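Local structure of L-lysine 6-oxidase (Marinomonas mediterranea, 3WEU) at residues G30-E35 and T43-N48; I136-P141 and E160-P165; Y345-D350 and E400-L405; R614-Y619 and F679-N684. The protein oxidises the side-chain amine of L-lysine with a built-in cysteine tryptophylquinone cofactor, releasing ammonium and the hydrogen peroxide that makes it antibacterial. One frame throughout, in Å; residues are numbered along the deposited sequence.

How the contacts relate
The four contacts follow one another along the chain, and none touches another. Contacts 1 and 2 both belong to the N-terminal family region, yet their nearest atoms are about 24 Å apart: contact 1 closes a loop nearer the centre of the molecule, contact 2 props a loop against the large mixed sheet. Contacts 2 and 3 lie on opposite sides of the chain's centre, with centres 43 Å apart. Between nearest atoms, contact 1 is about 16 Å from contact 3, and contact 4 about 14 Å from contact 2 and 17 Å from contact 1. None contains the cross-linked cofactor pair Cys-516 and Trp-581; each joins parts of the fold by packing and hydrogen bonds.

Contact 1: residues G30-E35 and T43-N48; sequences GGLPYE and TTTVVN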
loop_
_atom_site.group_PDB
_atom_site.type_symbol
_atom_site.label_atom_id
_atom_site.label_comp_id
_atom_site.label_asym_id
_atom_site.label_seq_id
_atom_site.Cartn_x
_atom_site.Cartn_y
_atom_site.Cartn_z
ATOM N N GLY A 30 -33.912 21.014 14.998
ATOM C CA GLY A 30 -32.852 21.755 15.714
ATOM C C GLY A 30 -32.875 21.472 17.225
ATOM O O GLY A 30 -32.159 22.101 17.962
ATOM N N GLY A 31 -33.712 20.509 17.635
ATOM C CA GLY A 31 -33.889 20.183 19.014
ATOM C C GLY A 31 -32.846 19.231 19.510
ATOM O O GLY A 31 -32.372 18.348 18.752
ATOM N N LEU A 32 -32.476 19.357 20.783
ATOM C CA LEU A 32 -31.602 18.361 21.387
ATOM C C LEU A 32 -32.350 17.035 21.615
ATOM O O LEU A 32 -33.532 17.037 21.811
ATOM C CB LEU A 32 -31.047 18.879 22.709
ATOM C CG LEU A 32 -30.024 19.998 22.673
ATOM C CD1 LEU A 32 -29.708 20.541 24.076
ATOM C CD2 LEU A 32 -28.713 19.549 22.083
ATOM N N PRO A 33 -31.677 15.916 21.562
ATOM C CA PRO A 33 -32.253 14.648 22.028
ATOM C C PRO A 33 -32.394 14.661 23.555
ATOM O O PRO A 33 -31.906 15.577 24.225
ATOM C CB PRO A 33 -31.230 13.613 21.592
ATOM C CG PRO A 33 -29.955 14.369 21.656
ATOM C CD PRO A 33 -30.279 15.765 21.195
ATOM N N TYR A 34 -33.133 13.679 24.098
ATOM C CA TYR A 34 -33.604 13.715 25.475
ATOM C C TYR A 34 -33.092 12.608 26.328
ATOM O O TYR A 34 -32.999 11.478 25.900
ATOM C CB TYR A 34 -35.154 13.610 25.511
ATOM C CG TYR A 34 -35.788 14.919 25.361
ATOM C CD1 TYR A 34 -35.841 15.571 24.096
ATOM C CD2 TYR A 34 -36.273 15.577 26.468
ATOM C CE1 TYR A 34 -36.382 16.832 23.986
ATOM C CE2 TYR A 34 -36.770 16.860 26.379
ATOM C CZ TYR A 34 -36.835 17.458 25.139
ATOM O OH TYR A 34 -37.388 18.664 25.120
ATOM N N GLU A 35 -32.755 12.948 27.572
ATOM C CA GLU A 35 -32.623 11.941 28.596
ATOM C C GLU A 35 -34.005 11.345 28.842
ATOM O O GLU A 35 -35.054 11.905 28.401
ATOM C CB GLU A 35 -32.085 12.553 29.887
ATOM C CG GLU A 35 -30.715 13.202 29.808
ATOM C CD GLU A 35 -29.581 12.284 29.450
ATOM O OE1 GLU A 35 -29.678 11.061 29.754
ATOM O OE2 GLU A 35 -28.561 12.823 28.968
ATOM N N THR A 43 -37.317 13.126 29.546
ATOM C CA THR A 43 -37.319 14.016 30.678
ATOM C C THR A 43 -36.744 15.387 30.261
ATOM O O THR A 43 -37.482 16.239 29.850
ATOM C CB THR A 43 -36.568 13.397 31.848
ATOM O OG1 THR A 43 -35.286 12.925 31.446
ATOM C CG2 THR A 43 -37.405 12.175 32.445
ATOM N N THR A 44 -35.471 15.543 30.454
ATOM C CA THR A 44 -34.707 16.755 30.185
ATOM C C THR A 44 -33.933 16.518 28.926
ATOM O O THR A 44 -33.716 15.369 28.541
ATOM C CB THR A 44 -33.647 17.048 31.267
ATOM O OG1 THR A 44 -32.555 16.091 31.211
ATOM C CG2 THR A 44 -34.177 17.026 32.596
ATOM N N THR A 45 -33.455 17.581 28.301
ATOM C CA THR A 45 -32.542 17.401 27.186
ATOM C C THR A 45 -31.247 16.784 27.647
ATOM O O THR A 45 -30.865 16.782 28.855
ATOM C CB THR A 45 -32.286 18.701 26.455
ATOM O OG1 THR A 45 -31.996 19.673 27.422
ATOM C CG2 THR A 45 -33.510 19.102 25.748
ATOM N N VAL A 46 -30.559 16.196 26.690
ATOM C CA VAL A 46 -29.325 15.448 26.922
ATOM C C VAL A 46 -28.315 16.224 27.748
ATOM O O VAL A 46 -28.073 17.412 27.516
ATOM C CB VAL A 46 -28.685 15.072 25.576
ATOM C CG1 VAL A 46 -28.316 16.324 24.817
ATOM C CG2 VAL A 46 -27.426 14.224 25.748
ATOM N N VAL A 47 -27.732 15.538 28.720
ATOM C CA VAL A 47 -26.640 16.100 29.469
ATOM C C VAL A 47 -25.373 15.819 28.685
ATOM O O VAL A 47 -24.835 16.759 28.119
ATOM C CB VAL A 47 -26.603 15.517 30.892
ATOM C CG1 VAL A 47 -25.420 16.069 31.664
ATOM C CG2 VAL A 47 -27.938 15.794 31.607
ATOM N N ASN A 48 -24.870 14.581 28.659
ATOM C CA ASN A 48 -23.721 14.240 27.827
ATOM C C ASN A 48 -24.056 13.326 26.660
ATOM O O ASN A 48 -24.794 12.380 26.847
ATOM C CB ASN A 48 -22.636 13.591 28.666
ATOM C CG ASN A 48 -22.038 14.543 29.711
ATOM O OD1 ASN A 48 -21.927 15.730 29.533
ATOM N ND2 ASN A 48 -21.722 13.998 30.820
HETATM O O HOH W 1 -25.400 12.256 30.305
#
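Glu-35 reaches across 43-48 with its carboxylate, and OE2 takes the backbone N of Val-47 at 2.8 Å through its anti lone pair, in a nearly straight bond (168°). Its side chain bends at chi2 (-62°), turning CD toward the Val-46 to Val-47 backbone, while CG lies against Thr-44 OG1. A glutamate suits the place because its other oxygen, OE1, forms a salt bridge with Arg-57. The backbones around it are held closely: Val-46 N donates to Pro-33 O at 2.9 Å, Glu-35 N to Thr-44 O, and Thr-43 N to Glu-35 O. Together these bonds make a short antiparallel pairing of the two arms of a connecting loop, with Tyr-34 and Thr-45 as a non-hydrogen-bonded pair whose CA atoms are 4.2 Å apart, and the backbone turns a corner at Thr-44. On the buried side Val-46 CG1 packs against Pro-33 CG at 4.1 Å, and both side chains rest on Val-23 of strand 22-24; apolar groups suit this buried side. Thr-45 lays CG2 over one face of the Tyr-34 ring, 3.7 Å above its plane and toward the rim, and the same methyl touches Leu-32 CB. The other side is looser and wetter: Thr-43, Thr-44 and Val-47 are exposed, and a water accepts from Asn-48 N at 2.9 Å while giving Glu-35 OE2 only a weak bond.

Contact 2: residues I136-P141 and E160-P165; sequences IIDLGP and ETYLHP
Asp-138 and Tyr-162 both hold CG anti to the backbone N (chi1 178° and -156°), which places each CG on the side of the other segment. The two side chains cross at about a right angle, and Tyr-162 OH donates to Asp-138 OD2 over a very short 2.5 Å, with the carboxylate and ring planes 67° apart. The other oxygen, OD1, accepts from Gly-140 N at 3.0 Å, the donor lying above the carboxylate plane; this closes an Asx turn. Aspartate suits the place because its short side chain lets one oxygen close the turn while the other takes the phenol. Gly-140 CA lies 3.5 Å above the centre of the Tyr-162 ring, a CH-pi contact. A beta carbon there would run into the ring, and the positive phi is easy for glycine. Next to it Pro-141 packs CD against Tyr-162 CD2 at 3.5 Å, an apolar carbon against the aromatic ring. His-88 of strand 80-91 is also hydrogen-bonded to Asp-138 OD1 and meets the Tyr-162 ring roughly perpendicularly, while Phe-478 and Asp-479 of helix 475-481 touch the same tyrosine. The 160-165 loop is thus held between strand 137-145, which pairs with strand 80-91, and helix 475-481.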
loop_
_atom_site.group_PDB
_atom_site.type_symbol
_atom_site.label_atom_id
_atom_site.label_comp_id
_atom_site.label_asym_id
_atom_site.label_seq_id
_atom_site.Cartn_x
_atom_site.Cartn_y
_atom_site.Cartn_z
ATOM N N ILE A 136 -26.579 -8.442 1.429
ATOM C CA ILE A 136 -27.477 -7.632 2.182
ATOM C C ILE A 136 -27.316 -8.058 3.628
ATOM O O ILE A 136 -27.137 -9.253 3.933
ATOM C CB ILE A 136 -28.943 -7.891 1.792
ATOM C CG1 ILE A 136 -29.135 -7.607 0.311
ATOM C CG2 ILE A 136 -29.956 -7.083 2.613
ATOM C CD1 ILE A 136 -30.507 -7.832 -0.194
ATOM N N ILE A 137 -27.388 -7.088 4.544
ATOM C CA ILE A 137 -27.506 -7.422 5.940
ATOM C C ILE A 137 -28.968 -7.361 6.267
ATOM O O ILE A 137 -29.579 -6.269 6.291
ATOM C CB ILE A 137 -26.734 -6.498 6.893
ATOM C CG1 ILE A 137 -25.265 -6.410 6.530
ATOM C CG2 ILE A 137 -26.844 -7.019 8.344
ATOM C CD1 ILE A 137 -24.429 -5.534 7.469
ATOM N N ASP A 138 -29.552 -8.546 6.522
ATOM C CA ASP A 138 -30.939 -8.724 6.747
ATOM C C ASP A 138 -31.162 -9.880 7.759
ATOM O O ASP A 138 -30.891 -11.078 7.472
ATOM C CB ASP A 138 -31.616 -9.048 5.425
ATOM C CG ASP A 138 -33.101 -9.317 5.560
ATOM O OD1 ASP A 138 -33.713 -9.048 6.623
ATOM O OD2 ASP A 138 -33.717 -9.758 4.551
ATOM N N LEU A 139 -31.639 -9.518 8.935
ATOM C CA LEU A 139 -31.766 -10.442 10.052
ATOM C C LEU A 139 -33.208 -10.687 10.299
ATOM O O LEU A 139 -33.576 -11.301 11.285
ATOM C CB LEU A 139 -31.098 -9.863 11.274
ATOM C CG LEU A 139 -29.629 -9.479 11.124
ATOM C CD1 LEU A 139 -29.080 -9.018 12.469
ATOM C CD2 LEU A 139 -28.730 -10.583 10.553
ATOM N N GLY A 140 -34.043 -10.243 9.360
ATOM C CA GLY A 140 -35.488 -10.369 9.494
ATOM C C GLY A 140 -36.064 -9.308 10.405
ATOM O O GLY A 140 -35.279 -8.560 11.016
ATOM N N PRO A 141 -37.398 -9.269 10.504
ATOM C CA PRO A 141 -38.236 -8.464 11.301
ATOM C C PRO A 141 -38.118 -8.935 12.730
ATOM O O PRO A 141 -37.642 -10.064 12.987
ATOM C CB PRO A 141 -39.624 -8.673 10.716
ATOM C CG PRO A 141 -39.607 -10.052 10.160
ATOM C CD PRO A 141 -38.207 -10.184 9.650
ATOM N N GLU A 160 -37.288 -18.338 13.041
ATOM C CA GLU A 160 -37.242 -19.534 12.174
ATOM C C GLU A 160 -38.074 -19.333 10.892
ATOM O O GLU A 160 -37.764 -19.873 9.864
ATOM C CB GLU A 160 -37.759 -20.769 12.951
ATOM C CG GLU A 160 -36.798 -21.236 14.004
ATOM C CD GLU A 160 -37.273 -22.514 14.689
ATOM O OE1 GLU A 160 -38.028 -23.295 14.059
ATOM O OE2 GLU A 160 -36.894 -22.728 15.857
ATOM N N THR A 161 -39.133 -18.536 10.952
ATOM C CA THR A 161 -39.923 -18.244 9.747
ATOM C C THR A 161 -39.239 -17.347 8.692
ATOM O O THR A 161 -39.824 -17.139 7.621
ATOM C CB THR A 161 -41.258 -17.612 10.119
ATOM O OG1 THR A 161 -41.015 -16.458 10.947
ATOM C CG2 THR A 161 -42.135 -18.642 10.896
ATOM N N TYR A 162 -38.076 -16.778 9.039
ATOM C CA TYR A 162 -37.329 -15.902 8.157
ATOM C C TYR A 162 -36.281 -16.738 7.463
ATOM O O TYR A 162 -35.192 -17.017 7.976
ATOM C CB TYR A 162 -36.725 -14.639 8.884
ATOM C CG TYR A 162 -36.498 -13.532 7.839
ATOM C CD1 TYR A 162 -35.251 -13.285 7.311
ATOM C CD2 TYR A 162 -37.530 -12.794 7.374
ATOM C CE1 TYR A 162 -35.055 -12.322 6.309
ATOM C CE2 TYR A 162 -37.362 -11.856 6.386
ATOM C CZ TYR A 162 -36.135 -11.602 5.853
ATOM O OH TYR A 162 -36.009 -10.644 4.877
ATOM N N LEU A 163 -36.597 -17.117 6.240
ATOM C CA LEU A 163 -35.865 -18.169 5.606
ATOM C C LEU A 163 -34.536 -17.710 5.034
ATOM O O LEU A 163 -33.627 -18.538 4.844
ATOM C CB LEU A 163 -36.733 -18.800 4.504
ATOM C CG LEU A 163 -38.024 -19.430 4.970
ATOM C CD1 LEU A 163 -38.780 -20.106 3.784
ATOM C CD2 LEU A 163 -37.699 -20.415 6.083
ATOM N N HIS A 164 -34.388 -16.416 4.756
ATOM C CA HIS A 164 -33.168 -15.975 4.073
ATOM C C HIS A 164 -32.455 -14.812 4.748
ATOM O O HIS A 164 -32.330 -13.744 4.159
ATOM C CB HIS A 164 -33.447 -15.571 2.649
ATOM C CG HIS A 164 -33.829 -16.709 1.798
ATOM N ND1 HIS A 164 -35.138 -16.965 1.477
ATOM C CD2 HIS A 164 -33.090 -17.694 1.245
ATOM C CE1 HIS A 164 -35.187 -18.053 0.734
ATOM N NE2 HIS A 164 -33.963 -18.523 0.592
ATOM N N PRO A 165 -31.943 -15.057 5.931
ATOM C CA PRO A 165 -31.177 -14.023 6.577
ATOM C C PRO A 165 -29.828 -13.928 5.934
ATOM O O PRO A 165 -29.371 -14.906 5.336
ATOM C CB PRO A 165 -31.056 -14.527 8.028
ATOM C CG PRO A 165 -31.162 -16.053 7.910
ATOM C CD PRO A 165 -32.171 -16.241 6.797
#

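Contact 3: residues Y345-D350 and E400-L405; sequences YFRQLD and EKFLAL
The guanidinium of Arg-347 carries Phe-402 CB on one face, 3.3 Å above the plane and over its centre, while at its edge, near the plane, NH1 donates to Leu-403 O at 3.0 Å, meeting a lone pair of the carbonyl. The Phe-402 ring is tilted 27° from the guanidinium plane, and Lys-401 CB lies over one face of the Phe-402 ring, toward the rim. Arginine suits the place because its chain, extended from CG to NE (chi2 -168°, CD anti to CA), is long enough to reach Leu-403 O, and its several N-H groups serve different carbonyls. Farther along, Leu-405 brings CD1 to 3.6 Å from Phe-346 CD2, and Leu-349 CD1 lies 4.1 Å from Ala-404 CB, the small methyl fitting beside Arg-347 O. A water bridges the backbones, donating to Arg-347 O and accepting from Leu-405 N at 2.9 Å. Helix 407-418 touches Phe-346 and Leu-349. Gln-348 O, by contrast, is buried here with no partner in the model. NE and NH2 of Arg-347 find Val-363 O and Leu-364 O, so the buried cation is met by three backbone carbonyls, whose partial charges would probably help to stabilise it.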
loop_
_atom_site.group_PDB
_atom_site.type_symbol
_atom_site.label_atom_id
_atom_site.label_comp_id
_atom_site.label_asym_id
_atom_site.label_seq_id
_atom_site.Cartn_x
_atom_site.Cartn_y
_atom_site.Cartn_z
ATOM N N TYR A 345 -30.261 37.241 -5.270
ATOM C CA TYR A 345 -28.982 36.610 -4.985
ATOM C C TYR A 345 -29.053 35.122 -4.748
ATOM O O TYR A 345 -27.978 34.453 -4.608
ATOM C CB TYR A 345 -28.345 37.297 -3.782
ATOM C CG TYR A 345 -27.645 38.624 -4.055
ATOM C CD1 TYR A 345 -26.752 38.783 -5.152
ATOM C CD2 TYR A 345 -27.822 39.712 -3.213
ATOM C CE1 TYR A 345 -26.048 40.006 -5.348
ATOM C CE2 TYR A 345 -27.139 40.928 -3.418
ATOM C CZ TYR A 345 -26.240 41.038 -4.443
ATOM O OH TYR A 345 -25.577 42.158 -4.614
ATOM N N PHE A 346 -30.270 34.562 -4.700
ATOM C CA PHE A 346 -30.445 33.098 -4.607
ATOM C C PHE A 346 -30.379 32.490 -5.973
ATOM O O PHE A 346 -30.910 33.033 -6.929
ATOM C CB PHE A 346 -31.716 32.733 -3.854
ATOM C CG PHE A 346 -31.577 32.939 -2.355
ATOM C CD1 PHE A 346 -31.471 34.197 -1.805
ATOM C CD2 PHE A 346 -31.552 31.853 -1.538
ATOM C CE1 PHE A 346 -31.295 34.376 -0.439
ATOM C CE2 PHE A 346 -31.374 31.973 -0.172
ATOM C CZ PHE A 346 -31.231 33.236 0.390
ATOM N N ARG A 347 -29.646 31.364 -6.074
ATOM C CA ARG A 347 -29.628 30.599 -7.326
ATOM C C ARG A 347 -30.987 29.991 -7.616
ATOM O O ARG A 347 -31.635 29.349 -6.748
ATOM C CB ARG A 347 -28.573 29.502 -7.338
ATOM C CG ARG A 347 -27.150 29.975 -7.077
ATOM C CD ARG A 347 -26.128 28.862 -7.412
ATOM N NE ARG A 347 -24.839 29.413 -7.025
ATOM C CZ ARG A 347 -24.388 29.499 -5.759
ATOM N NH1 ARG A 347 -25.015 28.985 -4.747
ATOM N NH2 ARG A 347 -23.247 30.085 -5.523
ATOM N N GLN A 348 -31.450 30.243 -8.849
ATOM C CA GLN A 348 -32.594 29.513 -9.371
ATOM C C GLN A 348 -32.181 28.055 -9.521
ATOM O O GLN A 348 -30.969 27.736 -9.573
ATOM C CB GLN A 348 -33.012 30.159 -10.700
ATOM C CG GLN A 348 -33.535 31.582 -10.537
ATOM C CD GLN A 348 -34.921 31.636 -9.888
ATOM O OE1 GLN A 348 -35.799 30.888 -10.250
ATOM N NE2 GLN A 348 -35.077 32.433 -8.866
ATOM N N LEU A 349 -33.170 27.157 -9.595
ATOM C CA LEU A 349 -32.906 25.735 -9.790
ATOM C C LEU A 349 -32.575 25.370 -11.216
ATOM O O LEU A 349 -33.224 25.893 -12.109
ATOM C CB LEU A 349 -34.061 24.826 -9.347
ATOM C CG LEU A 349 -34.183 24.634 -7.824
ATOM C CD1 LEU A 349 -34.616 25.934 -7.165
ATOM C CD2 LEU A 349 -35.195 23.535 -7.506
ATOM N N ASP A 350 -31.606 24.477 -11.412
ATOM C CA ASP A 350 -31.367 23.935 -12.741
ATOM C C ASP A 350 -32.584 23.093 -13.152
ATOM O O ASP A 350 -33.258 22.487 -12.323
ATOM C CB ASP A 350 -30.163 22.992 -12.763
ATOM C CG ASP A 350 -28.846 23.723 -12.760
ATOM O OD1 ASP A 350 -28.874 24.955 -12.636
ATOM O OD2 ASP A 350 -27.777 23.060 -12.830
ATOM N N GLU A 400 -23.977 19.570 -11.168
ATOM C CA GLU A 400 -24.717 20.575 -10.405
ATOM C C GLU A 400 -23.760 21.126 -9.352
ATOM O O GLU A 400 -23.568 20.552 -8.309
ATOM C CB GLU A 400 -25.977 19.988 -9.786
ATOM C CG GLU A 400 -26.819 21.058 -9.178
ATOM C CD GLU A 400 -27.742 20.529 -8.118
ATOM O OE1 GLU A 400 -28.910 20.183 -8.507
ATOM O OE2 GLU A 400 -27.335 20.440 -6.901
ATOM N N LYS A 401 -23.106 22.195 -9.692
ATOM C CA LYS A 401 -21.881 22.604 -8.965
ATOM C C LYS A 401 -22.194 23.245 -7.619
ATOM O O LYS A 401 -21.499 22.954 -6.589
ATOM C CB LYS A 401 -21.123 23.586 -9.779
ATOM C CG LYS A 401 -20.451 23.009 -11.001
ATOM C CD LYS A 401 -19.585 24.066 -11.680
ATOM C CE LYS A 401 -18.759 23.391 -12.790
ATOM N NZ LYS A 401 -17.775 24.374 -13.320
ATOM N N PHE A 402 -23.197 24.143 -7.622
ATOM C CA PHE A 402 -23.529 24.986 -6.444
ATOM C C PHE A 402 -24.965 24.901 -6.021
ATOM O O PHE A 402 -25.862 24.541 -6.810
ATOM C CB PHE A 402 -23.148 26.469 -6.710
ATOM C CG PHE A 402 -21.698 26.639 -7.143
ATOM C CD1 PHE A 402 -20.665 26.472 -6.208
ATOM C CD2 PHE A 402 -21.373 26.985 -8.435
ATOM C CE1 PHE A 402 -19.360 26.599 -6.551
ATOM C CE2 PHE A 402 -20.056 27.117 -8.791
ATOM C CZ PHE A 402 -19.041 26.936 -7.863
ATOM N N LEU A 403 -25.162 25.167 -4.741
ATOM C CA LEU A 403 -26.429 24.878 -4.107
ATOM C C LEU A 403 -27.535 25.828 -4.472
ATOM O O LEU A 403 -27.301 26.993 -4.697
ATOM C CB LEU A 403 -26.261 24.823 -2.567
ATOM C CG LEU A 403 -27.363 24.240 -1.707
ATOM C CD1 LEU A 403 -27.643 22.783 -2.074
ATOM C CD2 LEU A 403 -27.008 24.382 -0.245
ATOM N N ALA A 404 -28.768 25.321 -4.489
ATOM C CA ALA A 404 -30.003 26.162 -4.484
ATOM C C ALA A 404 -30.855 25.629 -3.362
ATOM O O ALA A 404 -30.697 24.468 -2.886
ATOM C CB ALA A 404 -30.773 26.007 -5.808
ATOM N N LEU A 405 -31.801 26.459 -2.944
ATOM C CA LEU A 405 -32.905 26.001 -2.171
ATOM C C LEU A 405 -33.729 24.976 -2.962
ATOM O O LEU A 405 -33.561 24.778 -4.204
ATOM C CB LEU A 405 -33.789 27.179 -1.821
ATOM C CG LEU A 405 -33.167 28.278 -0.962
ATOM C CD1 LEU A 405 -34.105 29.448 -0.773
ATOM C CD2 LEU A 405 -32.715 27.799 0.400
HETATM O O HOH W 2 -31.295 29.072 -4.083
#

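Contact 4: residues R614-Y619 and F679-N684; sequences RGINSY and FFINAN
Arg-614 and Phe-679 run side by side and point the same way, the arginine CD over one face of the ring. This CD stands 3.7 Å above the ring plane, offset toward the rim, in a CH-pi contact. The arginine CG sits between its backbone N and carbonyl carbon (chi1 61°), where it meets Phe-679 CG and CD1. The guanidinium is turned 86° to the ring, and its CZ, 5.5 Å from the centroid, can add at most a weak cation-pi attraction. Arginine fits because its CG and CD pack on the aromatic ring while its charged end goes elsewhere, to Asn-611 O and a salt bridge with Glu-647. Ile-616 and Ile-681 are also side by side, pointing the same way, with their CD1 atoms 3.9 Å apart, and both touch His-625 of helix 619-625. Asn-617 ND2 donates to Phe-679 O at 3.0 Å, on a lone pair and with the oxygen close to the amide plane, and lies 3.6 Å from Phe-680 CB. Gly-615 CA approaches the same Phe-679 O at 3.4 Å; at its positive phi a beta carbon would press on the carbonyl O of Arg-614 and come close to Phe-679 CB. The loop leading into helix 619-625, N-capped by Ser-618 through OG to Gln-621 N, thus packs on strand 675-680 of the two-stranded antiparallel sheet with 656-661.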
loop_
_atom_site.group_PDB
_atom_site.type_symbol
_atom_site.label_atom_id
_atom_site.label_comp_id
_atom_site.label_asym_id
_atom_site.label_seq_id
_atom_site.Cartn_x
_atom_site.Cartn_y
_atom_site.Cartn_z
ATOM N N ARG A 614 -9.344 17.439 13.157
ATOM C CA ARG A 614 -7.886 17.463 13.254
ATOM C C ARG A 614 -7.475 16.143 13.934
ATOM O O ARG A 614 -8.029 15.733 14.939
ATOM C CB ARG A 614 -7.435 18.662 13.995
ATOM C CG ARG A 614 -7.933 18.767 15.456
ATOM C CD ARG A 614 -7.847 20.157 16.014
ATOM N NE ARG A 614 -8.356 20.171 17.367
ATOM C CZ ARG A 614 -9.649 20.115 17.696
ATOM N NH1 ARG A 614 -10.611 20.024 16.766
ATOM N NH2 ARG A 614 -9.987 20.127 19.011
ATOM N N GLY A 615 -6.451 15.515 13.377
ATOM C CA GLY A 615 -5.945 14.284 13.902
ATOM C C GLY A 615 -6.442 13.033 13.207
ATOM O O GLY A 615 -5.818 11.979 13.297
ATOM N N ILE A 616 -7.595 13.131 12.560
ATOM C CA ILE A 616 -8.131 12.049 11.734
ATOM C C ILE A 616 -7.610 12.323 10.356
ATOM O O ILE A 616 -8.196 13.062 9.584
ATOM C CB ILE A 616 -9.637 12.049 11.645
ATOM C CG1 ILE A 616 -10.265 12.089 12.997
ATOM C CG2 ILE A 616 -10.143 10.772 10.929
ATOM C CD1 ILE A 616 -10.231 10.828 13.750
ATOM N N ASN A 617 -6.432 11.799 10.090
ATOM C CA ASN A 617 -5.649 12.208 8.913
ATOM C C ASN A 617 -5.883 11.304 7.670
ATOM O O ASN A 617 -5.358 11.600 6.601
ATOM C CB ASN A 617 -4.179 12.242 9.257
ATOM C CG ASN A 617 -3.839 13.450 10.140
ATOM O OD1 ASN A 617 -4.097 14.593 9.733
ATOM N ND2 ASN A 617 -3.251 13.222 11.306
ATOM N N SER A 618 -6.653 10.257 7.854
ATOM C CA SER A 618 -6.966 9.343 6.798
ATOM C C SER A 618 -8.355 8.834 6.893
ATOM O O SER A 618 -8.934 8.760 7.963
ATOM C CB SER A 618 -5.983 8.104 6.834
ATOM O OG SER A 618 -6.329 7.209 7.908
ATOM N N TYR A 619 -8.849 8.353 5.751
ATOM C CA TYR A 619 -10.114 7.666 5.667
ATOM C C TYR A 619 -10.196 6.503 6.655
ATOM O O TYR A 619 -11.183 6.312 7.392
ATOM C CB TYR A 619 -10.264 7.165 4.212
ATOM C CG TYR A 619 -11.362 6.224 3.943
ATOM C CD1 TYR A 619 -12.557 6.254 4.695
ATOM C CD2 TYR A 619 -11.267 5.361 2.887
ATOM C CE1 TYR A 619 -13.604 5.406 4.403
ATOM C CE2 TYR A 619 -12.316 4.522 2.548
ATOM C CZ TYR A 619 -13.460 4.506 3.321
ATOM O OH TYR A 619 -14.484 3.644 3.023
ATOM N N PHE A 679 -1.949 17.474 14.829
ATOM C CA PHE A 679 -2.623 16.477 15.568
ATOM C C PHE A 679 -2.597 15.184 14.800
ATOM O O PHE A 679 -2.691 15.176 13.566
ATOM C CB PHE A 679 -4.080 16.908 15.790
ATOM C CG PHE A 679 -4.207 18.013 16.800
ATOM C CD1 PHE A 679 -4.128 19.305 16.393
ATOM C CD2 PHE A 679 -4.329 17.720 18.152
ATOM C CE1 PHE A 679 -4.200 20.342 17.279
ATOM C CE2 PHE A 679 -4.436 18.746 19.047
ATOM C CZ PHE A 679 -4.400 20.073 18.619
ATOM N N PHE A 680 -2.479 14.078 15.502
ATOM C CA PHE A 680 -2.528 12.781 14.838
ATOM C C PHE A 680 -2.840 11.695 15.818
ATOM O O PHE A 680 -2.890 11.949 17.021
ATOM C CB PHE A 680 -1.209 12.497 14.137
ATOM C CG PHE A 680 -0.007 12.477 15.047
ATOM C CD1 PHE A 680 0.535 13.617 15.545
ATOM C CD2 PHE A 680 0.575 11.259 15.384
ATOM C CE1 PHE A 680 1.664 13.593 16.364
ATOM C CE2 PHE A 680 1.713 11.214 16.203
ATOM C CZ PHE A 680 2.253 12.382 16.684
ATOM N N ILE A 681 -3.105 10.521 15.297
ATOM C CA ILE A 681 -3.377 9.340 16.111
ATOM C C ILE A 681 -2.183 8.375 16.016
ATOM O O ILE A 681 -1.813 7.859 14.938
ATOM C CB ILE A 681 -4.612 8.641 15.614
ATOM C CG1 ILE A 681 -5.825 9.600 15.788
ATOM C CG2 ILE A 681 -4.861 7.376 16.400
ATOM C CD1 ILE A 681 -7.049 9.044 15.178
ATOM N N ASN A 682 -1.561 8.164 17.153
ATOM C CA ASN A 682 -0.384 7.342 17.195
ATOM C C ASN A 682 -0.882 5.933 17.125
ATOM O O ASN A 682 -1.533 5.426 18.055
ATOM C CB ASN A 682 0.428 7.615 18.449
ATOM C CG ASN A 682 1.754 6.829 18.457
ATOM O OD1 ASN A 682 1.819 5.674 18.017
ATOM N ND2 ASN A 682 2.783 7.449 18.979
ATOM N N ALA A 683 -0.718 5.460 15.901
ATOM C CA ALA A 683 -0.595 4.104 15.440
ATOM C C ALA A 683 -0.389 3.153 16.598
ATOM O O ALA A 683 -1.208 2.272 16.796
ATOM C CB ALA A 683 0.558 4.055 14.435
ATOM N N ASN A 684 0.641 3.403 17.412
ATOM C CA ASN A 684 0.903 2.580 18.587
ATOM C C ASN A 684 -0.078 2.863 19.647
ATOM O O ASN A 684 -1.258 2.567 19.384
ATOM C CB ASN A 684 2.390 2.636 18.939
ATOM C CG ASN A 684 3.193 1.990 17.826
ATOM O OD1 ASN A 684 2.684 1.080 17.184
ATOM N ND2 ASN A 684 4.361 2.488 17.534
#